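PDB 4IRT: uncharacterized protein from Bacteroides ovatus, which is of unknown function but carries a BNR repeat-like domain of the beta-propeller clan and is a putative neuraminidase. Local coordinates for residues 196-199 with 205-208; 26-29 with 34-37. One frame throughout, in Å; residues are numbered along the deposited sequence.

Contact 1: 196-199 with 205-208; sequences VWRE and TNHD
His207 lies against Trp197 and reaches past it to Glu199. Its NE2 donates to Glu199 OE1 at 2.7 Å in an almost straight bond, held in the imidazole plane but meeting the anti side of the carboxylate, whose plane is turned 44° from the ring. The other nitrogen, ND1, gives its hydrogen to Asp208 OD2 at 2.8 Å, so the imidazole is gripped at both ends. Trp197 CB packs over one ring face, 3.8 Å from the ring centroid, in a CH-pi contact. Beneath the ring, Trp197 and His207 form an antiparallel hydrogen-bonded pair.

Asn206 points to the other face of the sheet. With CG anti to its carbonyl carbon (chi1 -71°), its OD1 accepts Arg198 NE at 2.8 Å, at the edge of the guanidinium; Asn252 OD1 takes hydrogens from both Asn206 ND2 and Arg198 NH2.

A leucine in place of His207 would probably deprive Glu199 OE1 and Asp208 OD2 of their imidazole N-H partners, though Arg177 and the Leu244 backbone N would still hold the two carboxylates. Side-chain hydrogen bonds thus tie this hairpin end on both faces of the sheet, and in-plane bonds at both nitrogens fix the rotation of His207.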
loop_
_atom_site.group_PDB
_atom_site.type_symbol
_atom_site.label_atom_id
_atom_site.label_comp_id
_atom_site.label_asym_id
_atom_site.label_seq_id
_atom_site.Cartn_x
_atom_site.Cartn_y
_atom_site.Cartn_z
ATOM N N VAL A 196 -4.089 -10.623 7.046
ATOM C CA VAL A 196 -5.239 -11.120 7.799
ATOM C C VAL A 196 -5.806 -12.280 6.998
ATOM O O VAL A 196 -5.635 -12.362 5.761
ATOM C CB VAL A 196 -6.340 -10.040 8.000
ATOM C CG1 VAL A 196 -5.720 -8.770 8.613
ATOM C CG2 VAL A 196 -7.069 -9.740 6.700
ATOM N N TRP A 197 -6.434 -13.199 7.704
ATOM C CA TRP A 197 -7.165 -14.233 7.052
ATOM C C TRP A 197 -8.556 -13.749 6.768
ATOM O O TRP A 197 -9.111 -12.946 7.521
ATOM C CB TRP A 197 -7.262 -15.451 7.944
ATOM C CG TRP A 197 -5.944 -16.098 8.255
ATOM C CD1 TRP A 197 -5.374 -16.220 9.485
ATOM C CD2 TRP A 197 -5.059 -16.769 7.336
ATOM N NE1 TRP A 197 -4.185 -16.918 9.392
ATOM C CE2 TRP A 197 -3.976 -17.269 8.086
ATOM C CE3 TRP A 197 -5.092 -17.016 5.957
ATOM C CZ2 TRP A 197 -2.921 -18.015 7.497
ATOM C CZ3 TRP A 197 -4.057 -17.749 5.388
ATOM C CH2 TRP A 197 -2.986 -18.230 6.156
ATOM N N ARG A 198 -9.141 -14.235 5.678
ATOM C CA ARG A 198 -10.585 -14.105 5.525
ATOM C C ARG A 198 -11.157 -15.492 5.322
ATOM O O ARG A 198 -10.852 -16.155 4.337
ATOM C CB ARG A 198 -11.026 -13.228 4.373
ATOM C CG ARG A 198 -12.527 -12.985 4.515
ATOM C CD ARG A 198 -13.160 -12.203 3.412
ATOM N NE ARG A 198 -12.843 -10.788 3.498
ATOM C CZ ARG A 198 -13.327 -9.896 2.658
ATOM N NH1 ARG A 198 -14.199 -10.275 1.730
ATOM N NH2 ARG A 198 -12.967 -8.624 2.746
ATOM N N GLU A 199 -12.031 -15.887 6.222
ATOM C CA GLU A 199 -12.464 -17.249 6.307
ATOM C C GLU A 199 -13.406 -17.654 5.161
ATOM O O GLU A 199 -13.250 -18.737 4.617
ATOM C CB GLU A 199 -13.073 -17.498 7.681
ATOM C CG GLU A 199 -12.965 -18.914 8.164
ATOM C CD GLU A 199 -11.554 -19.514 8.128
ATOM O OE1 GLU A 199 -10.524 -18.836 8.257
ATOM O OE2 GLU A 199 -11.481 -20.732 8.030
ATOM N N THR A 205 -15.776 -11.995 8.257
ATOM C CA THR A 205 -15.051 -13.215 8.544
ATOM C C THR A 205 -13.523 -13.029 8.432
ATOM O O THR A 205 -12.778 -14.007 8.490
ATOM C CB THR A 205 -15.543 -14.429 7.698
ATOM O OG1 THR A 205 -15.110 -14.327 6.332
ATOM C CG2 THR A 205 -17.060 -14.556 7.754
ATOM N N ASN A 206 -13.059 -11.784 8.279
ATOM C CA ASN A 206 -11.642 -11.469 8.475
ATOM C C ASN A 206 -11.270 -11.801 9.932
ATOM O O ASN A 206 -12.076 -11.600 10.857
ATOM C CB ASN A 206 -11.357 -9.969 8.298
ATOM C CG ASN A 206 -11.447 -9.480 6.871
ATOM O OD1 ASN A 206 -11.382 -10.251 5.881
ATOM N ND2 ASN A 206 -11.577 -8.148 6.750
ATOM N N HIS A 207 -10.073 -12.331 10.114
ATOM C CA HIS A 207 -9.558 -12.552 11.447
ATOM C C HIS A 207 -8.044 -12.638 11.461
ATOM O O HIS A 207 -7.433 -13.103 10.489
ATOM C CB HIS A 207 -10.177 -13.814 12.058
ATOM C CG HIS A 207 -9.923 -15.073 11.282
ATOM N ND1 HIS A 207 -8.880 -15.929 11.574
ATOM C CD2 HIS A 207 -10.600 -15.643 10.259
ATOM C CE1 HIS A 207 -8.921 -16.967 10.754
ATOM N NE2 HIS A 207 -9.956 -16.816 9.942
ATOM N N ASP A 208 -7.471 -12.190 12.584
ATOM C CA ASP A 208 -6.040 -12.282 12.905
ATOM C C ASP A 208 -5.130 -11.390 12.054
ATOM O O ASP A 208 -5.499 -10.958 10.962
ATOM C CB ASP A 208 -5.561 -13.754 12.816
ATOM C CG ASP A 208 -6.278 -14.653 13.804
ATOM O OD1 ASP A 208 -6.373 -14.301 15.008
ATOM O OD2 ASP A 208 -6.765 -15.727 13.378
#

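Contact 2: 26-29 with 34-37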
loop_
_atom_site.group_PDB
_atom_site.type_symbol
_atom_site.label_atom_id
_atom_site.label_comp_id
_atom_site.label_asym_id
_atom_site.label_seq_id
_atom_site.Cartn_x
_atom_site.Cartn_y
_atom_site.Cartn_z
ATOM N N ASN A 26 3.645 1.878 -5.987
ATOM C CA ASN A 26 3.401 3.215 -5.448
ATOM C C ASN A 26 2.617 4.108 -6.410
ATOM O O ASN A 26 2.554 3.884 -7.649
ATOM C CB ASN A 26 4.741 3.915 -5.239
ATOM C CG ASN A 26 5.460 3.449 -4.006
ATOM O OD1 ASN A 26 5.272 2.319 -3.527
ATOM N ND2 ASN A 26 6.319 4.313 -3.487
ATOM N N SER A 27 1.962 5.098 -5.839
ATOM C CA SER A 27 1.410 6.186 -6.631
ATOM C C SER A 27 2.453 7.273 -6.861
ATOM O O SER A 27 2.376 8.012 -7.831
ATOM C CB SER A 27 0.210 6.789 -5.897
ATOM O OG SER A 27 0.584 7.274 -4.616
ATOM N N LEU A 28 3.411 7.357 -5.947
ATOM C CA LEU A 28 4.390 8.455 -5.868
ATOM C C LEU A 28 5.717 7.862 -5.385
ATOM O O LEU A 28 5.755 7.079 -4.421
ATOM C CB LEU A 28 3.872 9.471 -4.857
ATOM C CG LEU A 28 4.539 10.821 -4.606
ATOM C CD1 LEU A 28 4.407 11.699 -5.835
ATOM C CD2 LEU A 28 3.879 11.478 -3.394
ATOM N N VAL A 29 6.803 8.211 -6.071
ATOM C CA VAL A 29 8.072 7.604 -5.771
ATOM C C VAL A 29 9.224 8.456 -6.240
ATOM O O VAL A 29 9.235 8.932 -7.378
ATOM C CB VAL A 29 8.169 6.174 -6.327
ATOM C CG1 VAL A 29 8.066 6.152 -7.842
ATOM C CG2 VAL A 29 9.489 5.548 -5.910
ATOM N N GLU A 34 14.518 13.281 -8.191
ATOM C CA GLU A 34 13.318 13.391 -9.037
ATOM C C GLU A 34 12.203 12.604 -8.405
ATOM O O GLU A 34 12.432 11.530 -7.873
ATOM C CB GLU A 34 13.595 12.851 -10.423
ATOM C CG GLU A 34 14.572 13.770 -11.125
ATOM C CD GLU A 34 15.032 13.320 -12.491
ATOM O OE1 GLU A 34 14.933 12.133 -12.847
ATOM O OE2 GLU A 34 15.540 14.198 -13.208
ATOM N N GLN A 35 10.999 13.135 -8.468
ATOM C CA GLN A 35 9.840 12.422 -7.958
ATOM C C GLN A 35 8.876 12.149 -9.102
ATOM O O GLN A 35 8.636 13.026 -9.945
ATOM C CB GLN A 35 9.165 13.276 -6.896
ATOM C CG GLN A 35 7.975 12.655 -6.226
ATOM C CD GLN A 35 7.425 13.582 -5.178
ATOM O OE1 GLN A 35 6.915 14.661 -5.489
ATOM N NE2 GLN A 35 7.535 13.187 -3.939
ATOM N N TYR A 36 8.343 10.946 -9.097
ATOM C CA TYR A 36 7.473 10.432 -10.126
ATOM C C TYR A 36 6.112 10.169 -9.541
ATOM O O TYR A 36 5.994 9.774 -8.375
ATOM C CB TYR A 36 8.016 9.110 -10.676
ATOM C CG TYR A 36 9.320 9.246 -11.406
ATOM C CD1 TYR A 36 10.544 9.261 -10.717
ATOM C CD2 TYR A 36 9.343 9.357 -12.795
ATOM C CE1 TYR A 36 11.742 9.420 -11.394
ATOM C CE2 TYR A 36 10.534 9.477 -13.475
ATOM C CZ TYR A 36 11.723 9.501 -12.779
ATOM O OH TYR A 36 12.898 9.645 -13.483
ATOM N N ILE A 37 5.085 10.358 -10.368
ATOM C CA ILE A 37 3.711 10.179 -9.940
ATOM C C ILE A 37 2.943 9.520 -11.072
ATOM O O ILE A 37 3.356 9.583 -12.245
ATOM C CB ILE A 37 3.077 11.549 -9.558
ATOM C CG1 ILE A 37 1.804 11.359 -8.719
ATOM C CG2 ILE A 37 2.829 12.407 -10.793
ATOM C CD1 ILE A 37 1.300 12.675 -8.149
#
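Val29 and Tyr36 are joined by a reciprocal pair of backbone hydrogen bonds, Val29 N to Tyr36 O at 2.9 Å and Tyr36 N to Val29 O at 2.8 Å, which makes them an antiparallel hydrogen-bonded pair. Leu28 and Ile37, next along, form a non-hydrogen-bonded pair. Weaker CA-H...O contacts fill in between: Ile37 CA lies 3.3 Å from Ser27 O, and Leu28 CA approaches Tyr36 O equally closely, so the latter oxygen receives both a regular bond and a C-H contact.

The apolar contacts fall on the two faces of the sheet. On one, Leu28 CD1 touches Ile37 CG1 at 3.9 Å and also lies against the amide end of Gln35, 3.6 Å from its CD. Gln35 comes to this place through an extended chain, CG anti to the backbone N (chi1 -178°) and the next torsion also near 180°, which carries the amide obliquely across the leucine. Phe383, Val405 and Ile403 of strands 381-385 and 401-407 pack on this side. On the other face, Val29 CG1 meets Tyr36 CB at 4.1 Å, while Val29 O lies at the edge of the tyrosine ring; Met78 touches both side chains.

Polar ends are satisfied largely beyond the pair. The Gln35 amide accepts from Arg51 through OE1 and is bonded through NE2 to Asp370 and His381, an arrangement that fixes its rotation. Within its own segment, Asn26 ND2 donates to Leu28 O at 3.0 Å and is also bonded to Thr371.

Strands 28-31 and 34-40 make a tight beta hairpin, the first two strands of a four-stranded antiparallel sheet of the kind that forms a beta-propeller blade, with neighbouring strands packed against both of its faces.

Overall arrangement
Both contacts are antiparallel hairpin pairings, but in different four-stranded sheets. Contact 2 comes first along the chain and pairs the first two strands, 28-31 and 34-40, of its sheet; contact 1 follows entirely after it and joins the middle two, 191-198 and 206-214, of another. Their centres are 32 Å apart, on opposite sides of the centre of the chain, and their nearest atoms are about 19 Å apart, so they do not touch. The chain contains five such antiparallel sheets of consecutive strands, consistent with the blades of a beta-propeller. Each contact therefore lies within its own blade, pairing strands adjacent in sequence, and neither links one blade to another.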